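Local coordinates for CBS domain-containing protein (PDB 1PVM), which is of unknown function but pairs two CBS domains, which in other proteins often sense adenosyl ligands, with a zinc-ribbon-like domain that binds iron, at residues Val44-Asp47 and Asn51-Gly54; Pro86-Asp91 and Ala98-Glu103; Val111-Asp114 and Val118-Ile121. One frame throughout, in Å; residues are numbered along the deposited sequence.

How the interactions relate
Along the chain the three contacts come in series, without nesting or crossing. Interaction 1 closes the short turn between strands 42-46 and 52-57, a hairpin in the first CBS domain. Interaction 2, in the second CBS domain, closes the connection from strand 87-89 into helix 94-104, and interaction 3 then closes the hairpin of strands 108-112 and 118-123. Interactions 2 and 3 share a sheet, since strand 87-89 runs beside strand 108-112: Ser90 N lies 2.9 Å from Val112 O. The two hairpins also meet across the domains, where Val44 CG2 comes within 3.6 Å of Ile121 CD1. The centres of interactions 1 and 2 are about 18 Å apart.

Interaction 1: residues Val44-Asp47 and Asn51-Gly54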
loop_
_atom_site.group_PDB
_atom_site.type_symbol
_atom_site.label_atom_id
_atom_site.label_comp_id
_atom_site.label_asym_id
_atom_site.label_seq_id
_atom_site.Cartn_x
_atom_site.Cartn_y
_atom_site.Cartn_z
ATOM N N VAL B 44 -4.951 -6.145 -13.135
ATOM C CA VAL B 44 -4.326 -6.159 -14.451
ATOM C C VAL B 44 -5.107 -5.137 -15.272
ATOM O O VAL B 44 -6.335 -5.056 -15.170
ATOM C CB VAL B 44 -4.426 -7.556 -15.111
ATOM C CG1 VAL B 44 -3.933 -7.496 -16.559
ATOM C CG2 VAL B 44 -3.611 -8.560 -14.312
ATOM N N VAL B 45 -4.395 -4.343 -16.063
ATOM C CA VAL B 45 -5.048 -3.328 -16.883
ATOM C C VAL B 45 -4.927 -3.645 -18.371
ATOM O O VAL B 45 -3.842 -3.966 -18.858
ATOM C CB VAL B 45 -4.444 -1.933 -16.634
ATOM C CG1 VAL B 45 -5.290 -0.884 -17.335
ATOM C CG2 VAL B 45 -4.353 -1.654 -15.142
ATOM N N LYS B 46 -6.047 -3.553 -19.084
ATOM C CA LYS B 46 -6.076 -3.815 -20.520
ATOM C C LYS B 46 -6.502 -2.568 -21.279
ATOM O O LYS B 46 -7.247 -1.743 -20.745
ATOM C CB LYS B 46 -7.078 -4.924 -20.844
ATOM C CG LYS B 46 -6.625 -6.331 -20.514
ATOM C CD LYS B 46 -7.679 -7.334 -20.967
ATOM C CE LYS B 46 -7.229 -8.769 -20.756
ATOM N NZ LYS B 46 -6.050 -9.108 -21.592
ATOM N N ASP B 47 -6.027 -2.422 -22.516
ATOM C CA ASP B 47 -6.444 -1.281 -23.323
ATOM C C ASP B 47 -7.776 -1.652 -23.970
ATOM O O ASP B 47 -8.418 -2.617 -23.555
ATOM C CB ASP B 47 -5.399 -0.898 -24.386
ATOM C CG ASP B 47 -5.077 -2.027 -25.360
ATOM O OD1 ASP B 47 -5.877 -2.976 -25.484
ATOM O OD2 ASP B 47 -4.013 -1.942 -26.020
ATOM N N ASN B 51 -5.269 -5.794 -24.962
ATOM C CA ASN B 51 -3.842 -5.958 -24.689
ATOM C C ASN B 51 -3.560 -5.622 -23.226
ATOM O O ASN B 51 -4.091 -4.643 -22.702
ATOM C CB ASN B 51 -3.019 -5.020 -25.573
ATOM C CG ASN B 51 -3.327 -5.183 -27.043
ATOM O OD1 ASN B 51 -3.225 -6.283 -27.596
ATOM N ND2 ASN B 51 -3.704 -4.086 -27.690
ATOM N N ASP B 52 -2.728 -6.428 -22.571
ATOM C CA ASP B 52 -2.372 -6.196 -21.170
ATOM C C ASP B 52 -1.303 -5.112 -21.147
ATOM O O ASP B 52 -0.156 -5.355 -21.515
ATOM C CB ASP B 52 -1.842 -7.484 -20.551
ATOM C CG ASP B 52 -2.866 -8.604 -20.585
ATOM O OD1 ASP B 52 -3.952 -8.441 -19.992
ATOM O OD2 ASP B 52 -2.586 -9.646 -21.213
ATOM N N VAL B 53 -1.681 -3.918 -20.701
ATOM C CA VAL B 53 -0.767 -2.784 -20.707
ATOM C C VAL B 53 -0.169 -2.352 -19.376
ATOM O O VAL B 53 0.754 -1.544 -19.348
ATOM C CB VAL B 53 -1.450 -1.551 -21.361
ATOM C CG1 VAL B 53 -1.743 -1.841 -22.836
ATOM C CG2 VAL B 53 -2.745 -1.210 -20.613
ATOM N N GLY B 54 -0.681 -2.871 -18.269
ATOM C CA GLY B 54 -0.113 -2.470 -16.998
ATOM C C GLY B 54 -0.689 -3.171 -15.792
ATOM O O GLY B 54 -1.538 -4.049 -15.904
#
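Val45 O receives two backbone N-H groups from the opposing strand, as expected of a classic beta bulge, in which Val53 and Gly54 both face Val45. Val53 N bonds to Val45 O at 2.8 Å; Gly54 N is only weakly bonded to Val45 O, at 3.4 Å. Val45 N returns a bond to Gly54 O, and nearer the turn of this hairpin Asp47 N reaches Asn51 O at 3.0 Å. The register slips by one residue between the pairs Val45-Gly54 and Lys46-Asp52.

The charged contact is a salt bridge. Lys46 and Asp52 lie side by side on the same face, and the lysine chain, extended until its last torsion bends (chi4 -64°), brings Lys46 NZ to 2.7 Å from Asp52 OD1, above the carboxylate plane. Gly50 O in the turn is a second partner of the ammonium group.

Around the turn Asp47 clasps Asn51 with both carboxylate oxygens. Asn51 ND2 meets the syn lone pair of Asp47 OD2 at 2.7 Å in a nearly straight bond, while Asn51 N reaches Asp47 OD1 at 2.9 Å from above the carboxylate plane. Amide and carboxylate planes stand 78° apart.

Apolar contact is slight: Val45 CG1 and Val53 CG2 are 4.2 Å apart. Strand 42-46 is the middle strand of its sheet, bonded on its other edge to strand 21-23, while Val44 and Asp52 pack against strand 118-123 of the second CBS domain.

Interaction 2: residues Pro86-Asp91 and Ala98-Glu103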
loop_
_atom_site.group_PDB
_atom_site.type_symbol
_atom_site.label_atom_id
_atom_site.label_comp_id
_atom_site.label_asym_id
_atom_site.label_seq_id
_atom_site.Cartn_x
_atom_site.Cartn_y
_atom_site.Cartn_z
ATOM N N PRO B 86 4.443 -5.409 -15.329
ATOM C CA PRO B 86 5.554 -6.155 -14.720
ATOM C C PRO B 86 5.175 -7.627 -14.812
ATOM O O PRO B 86 4.036 -7.990 -14.518
ATOM C CB PRO B 86 5.558 -5.664 -13.274
ATOM C CG PRO B 86 4.985 -4.280 -13.373
ATOM C CD PRO B 86 3.862 -4.450 -14.373
ATOM N N LYS B 87 6.107 -8.485 -15.208
ATOM C CA LYS B 87 5.747 -9.889 -15.339
ATOM C C LYS B 87 6.911 -10.869 -15.319
ATOM O O LYS B 87 8.059 -10.503 -15.579
ATOM C CB LYS B 87 4.955 -10.078 -16.634
ATOM C CG LYS B 87 5.772 -9.829 -17.898
ATOM C CD LYS B 87 4.881 -9.800 -19.137
ATOM C CE LYS B 87 5.700 -9.910 -20.414
ATOM N NZ LYS B 87 6.766 -8.888 -20.479
ATOM N N VAL B 88 6.587 -12.119 -14.995
ATOM C CA VAL B 88 7.555 -13.213 -14.970
ATOM C C VAL B 88 6.883 -14.396 -15.668
ATOM O O VAL B 88 5.655 -14.445 -15.765
ATOM C CB VAL B 88 7.934 -13.643 -13.525
ATOM C CG1 VAL B 88 8.633 -12.502 -12.803
ATOM C CG2 VAL B 88 6.693 -14.095 -12.762
ATOM N N LYS B 89 7.680 -15.333 -16.171
ATOM C CA LYS B 89 7.135 -16.510 -16.838
ATOM C C LYS B 89 6.591 -17.497 -15.816
ATOM O O LYS B 89 7.101 -17.596 -14.696
ATOM C CB LYS B 89 8.205 -17.181 -17.698
ATOM C CG LYS B 89 8.476 -16.450 -18.999
ATOM C CD LYS B 89 7.248 -16.499 -19.910
ATOM C CE LYS B 89 7.470 -15.735 -21.212
ATOM N NZ LYS B 89 6.315 -15.870 -22.151
ATOM N N SER B 90 5.557 -18.237 -16.214
ATOM C CA SER B 90 4.909 -19.205 -15.336
ATOM C C SER B 90 5.814 -20.331 -14.845
ATOM O O SER B 90 5.495 -20.989 -13.857
ATOM C CB SER B 90 3.686 -19.808 -16.030
ATOM O OG SER B 90 4.061 -20.510 -17.203
ATOM N N ASP B 91 6.936 -20.556 -15.522
ATOM C CA ASP B 91 7.840 -21.624 -15.104
ATOM C C ASP B 91 8.942 -21.159 -14.148
ATOM O O ASP B 91 9.782 -21.950 -13.727
ATOM C CB ASP B 91 8.442 -22.323 -16.331
ATOM C CG ASP B 91 9.350 -21.421 -17.144
ATOM O OD1 ASP B 91 9.303 -20.182 -16.968
ATOM O OD2 ASP B 91 10.111 -21.958 -17.979
ATOM N N ALA B 98 11.379 -13.668 -6.878
ATOM C CA ALA B 98 11.844 -12.789 -5.816
ATOM C C ALA B 98 12.873 -11.796 -6.359
ATOM O O ALA B 98 12.793 -10.593 -6.091
ATOM C CB ALA B 98 12.452 -13.613 -4.685
ATOM N N ALA B 99 13.841 -12.303 -7.118
ATOM C CA ALA B 99 14.877 -11.456 -7.695
ATOM C C ALA B 99 14.278 -10.410 -8.636
ATOM O O ALA B 99 14.724 -9.262 -8.661
ATOM C CB ALA B 99 15.891 -12.311 -8.441
ATOM N N TYR B 100 13.267 -10.807 -9.408
ATOM C CA TYR B 100 12.618 -9.887 -10.341
ATOM C C TYR B 100 11.896 -8.778 -9.584
ATOM O O TYR B 100 12.025 -7.601 -9.911
ATOM C CB TYR B 100 11.608 -10.624 -11.224
ATOM C CG TYR B 100 10.830 -9.693 -12.134
ATOM C CD1 TYR B 100 11.407 -9.164 -13.292
ATOM C CD2 TYR B 100 9.529 -9.309 -11.814
ATOM C CE1 TYR B 100 10.701 -8.272 -14.109
ATOM C CE2 TYR B 100 8.815 -8.417 -12.621
ATOM C CZ TYR B 100 9.407 -7.905 -13.764
ATOM O OH TYR B 100 8.697 -7.027 -14.554
ATOM N N LEU B 101 11.124 -9.157 -8.575
ATOM C CA LEU B 101 10.397 -8.169 -7.797
ATOM C C LEU B 101 11.357 -7.201 -7.102
ATOM O O LEU B 101 11.186 -5.989 -7.179
ATOM C CB LEU B 101 9.510 -8.860 -6.759
ATOM C CG LEU B 101 8.369 -9.736 -7.289
ATOM C CD1 LEU B 101 7.655 -10.397 -6.115
ATOM C CD2 LEU B 101 7.393 -8.902 -8.102
ATOM N N SER B 102 12.370 -7.745 -6.434
ATOM C CA SER B 102 13.352 -6.926 -5.717
ATOM C C SER B 102 14.097 -5.952 -6.636
ATOM O O SER B 102 14.314 -4.787 -6.287
ATOM C CB SER B 102 14.356 -7.836 -5.000
ATOM O OG SER B 102 15.274 -7.072 -4.241
ATOM N N GLU B 103 14.486 -6.440 -7.809
ATOM C CA GLU B 103 15.193 -5.638 -8.807
ATOM C C GLU B 103 14.372 -4.419 -9.246
ATOM O O GLU B 103 14.925 -3.358 -9.558
ATOM C CB GLU B 103 15.518 -6.528 -10.017
ATOM C CG GLU B 103 15.886 -5.812 -11.315
ATOM C CD GLU B 103 17.148 -4.970 -11.213
ATOM O OE1 GLU B 103 18.001 -5.260 -10.345
ATOM O OE2 GLU B 103 17.294 -4.021 -12.022
#
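Tyr100 sends its ring down from helix 94-104 onto residues Pro86 to Val88, tying together the first two elements of the beta-alpha-beta unit formed by strand 87-89, helix 94-104 and strand 108-112. Of the helical residues 98-103, it supplies nearly all the buried contact surface. The side chain swings away from its own amide, with CG anti to the backbone N (chi1 176°), and this carries the ring towards the strand.

The polar part is one hydrogen bond. Lys87 N donates to Tyr100 OH at 3.0 Å with an N-H...O angle of 142°, a distinctly bent geometry. The phenol oxygen therefore acts as an acceptor for a backbone amide, giving the helix a direct polar link to the strand through a side chain.

Lys87 O lies over one ring face, 3.4 Å above the plane and offset toward the rim; its closest ring atom is CZ. One residue thus presents its N-H to the hydroxyl and its carbonyl oxygen to the ring.

The apolar part follows the CD2-CE2 side of the ring. Pro86 comes closest with its CA, 3.3 Å from Tyr100 OH, and its CB sits at the ring edge near CE2. Val88 approaches obliquely with one branch, CG1, which reaches both CG and CD2 at the base of the ring, the shorter separation being 3.5 Å from Val88 CG1 to Tyr100 CD2.

Interaction 3: residues Val111-Asp114 and Val118-Ile121; sequences VVDD and VVGI
Val111 and Gly120 form an antiparallel hydrogen-bonded pair, their CA atoms 5.1 Å apart, as part of a classic beta bulge in which Val119 and Gly120 both face Val111. The bulge lies in the hairpin of strands 108-112 and 118-123, within the second CBS domain. Its signature is the double use of Val111 O: Val119 N binds it at 2.8 Å, whereas Gly120 N makes only a weak bond. In return Val111 N donates to Gly120 O at 2.8 Å. Beyond the bulge the register has slipped by one, and Val112 opposes Val118 in a non-hydrogen-bonded pair.

The side chains are mostly valines. Val119 works with both of its branches. A first torsion of -66° sets CG2 between its backbone N and carbonyl carbon, where it meets Val111 CG1 and comes to 3.3 Å from Val111 O. The other branch packs crosswise against the Asp113 carboxylate, Val119 CG1 lying 3.8 Å from Asp113 OD2. That carboxylate has its main polar partner in Arg117, through a salt bridge between OD2 and NE. Replacing Val119 with an alanine would probably open a gap beside Val111 CG1 and strip the apolar cover from the flank of the Asp113 carboxylate.

Strand 87-89 borders strand 108-112 on its other edge, and just past the end of strand 108-112 Lys89 NZ hydrogen-bonds Asp113 O. On the face that carries Val112 and Val118, the two side chains cross obliquely, and Val112 CG1 meets Val118 CG2 at 3.9 Å.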
loop_
_atom_site.group_PDB
_atom_site.type_symbol
_atom_site.label_atom_id
_atom_site.label_comp_id
_atom_site.label_asym_id
_atom_site.label_seq_id
_atom_site.Cartn_x
_atom_site.Cartn_y
_atom_site.Cartn_z
ATOM N N VAL B 111 1.925 -12.920 -14.089
ATOM C CA VAL B 111 2.591 -14.147 -14.499
ATOM C C VAL B 111 2.053 -14.427 -15.895
ATOM O O VAL B 111 0.839 -14.394 -16.109
ATOM C CB VAL B 111 2.232 -15.327 -13.574
ATOM C CG1 VAL B 111 2.913 -16.602 -14.066
ATOM C CG2 VAL B 111 2.643 -15.010 -12.136
ATOM N N VAL B 112 2.949 -14.664 -16.852
ATOM C CA VAL B 112 2.524 -14.944 -18.220
ATOM C C VAL B 112 2.981 -16.334 -18.636
ATOM O O VAL B 112 4.005 -16.829 -18.153
ATOM C CB VAL B 112 3.092 -13.900 -19.235
ATOM C CG1 VAL B 112 2.487 -12.529 -18.966
ATOM C CG2 VAL B 112 4.622 -13.833 -19.143
ATOM N N ASP B 113 2.212 -16.975 -19.510
ATOM C CA ASP B 113 2.597 -18.297 -19.986
ATOM C C ASP B 113 3.480 -18.145 -21.221
ATOM O O ASP B 113 3.744 -17.029 -21.679
ATOM C CB ASP B 113 1.371 -19.162 -20.315
ATOM C CG ASP B 113 0.470 -18.543 -21.372
ATOM O OD1 ASP B 113 0.898 -17.589 -22.058
ATOM O OD2 ASP B 113 -0.675 -19.029 -21.528
ATOM N N ASP B 114 3.938 -19.274 -21.749
ATOM C CA ASP B 114 4.800 -19.291 -22.925
ATOM C C ASP B 114 4.257 -18.403 -24.053
ATOM O O ASP B 114 4.977 -17.554 -24.578
ATOM C CB ASP B 114 4.975 -20.740 -23.391
ATOM C CG ASP B 114 6.015 -20.883 -24.474
ATOM O OD1 ASP B 114 5.719 -20.551 -25.641
ATOM O OD2 ASP B 114 7.136 -21.327 -24.155
ATOM N N VAL B 118 -1.486 -13.400 -19.931
ATOM C CA VAL B 118 -1.401 -13.210 -18.488
ATOM C C VAL B 118 -2.282 -14.284 -17.857
ATOM O O VAL B 118 -3.484 -14.353 -18.135
ATOM C CB VAL B 118 -1.907 -11.812 -18.066
ATOM C CG1 VAL B 118 -1.986 -11.722 -16.547
ATOM C CG2 VAL B 118 -0.972 -10.738 -18.600
ATOM N N VAL B 119 -1.682 -15.128 -17.021
ATOM C CA VAL B 119 -2.424 -16.207 -16.383
ATOM C C VAL B 119 -2.656 -16.021 -14.888
ATOM O O VAL B 119 -3.378 -16.794 -14.262
ATOM C CB VAL B 119 -1.738 -17.568 -16.632
ATOM C CG1 VAL B 119 -1.809 -17.906 -18.117
ATOM C CG2 VAL B 119 -0.282 -17.529 -16.157
ATOM N N GLY B 120 -2.048 -14.993 -14.312
ATOM C CA GLY B 120 -2.250 -14.756 -12.897
ATOM C C GLY B 120 -1.418 -13.618 -12.365
ATOM O O GLY B 120 -0.734 -12.926 -13.113
ATOM N N ILE B 121 -1.508 -13.403 -11.060
ATOM C CA ILE B 121 -0.719 -12.376 -10.402
ATOM C C ILE B 121 -0.107 -13.055 -9.190
ATOM O O ILE B 121 -0.769 -13.856 -8.528
ATOM C CB ILE B 121 -1.582 -11.171 -9.941
ATOM C CG1 ILE B 121 -2.035 -10.364 -11.163
ATOM C CG2 ILE B 121 -0.783 -10.288 -8.973
ATOM C CD1 ILE B 121 -2.845 -9.130 -10.823
#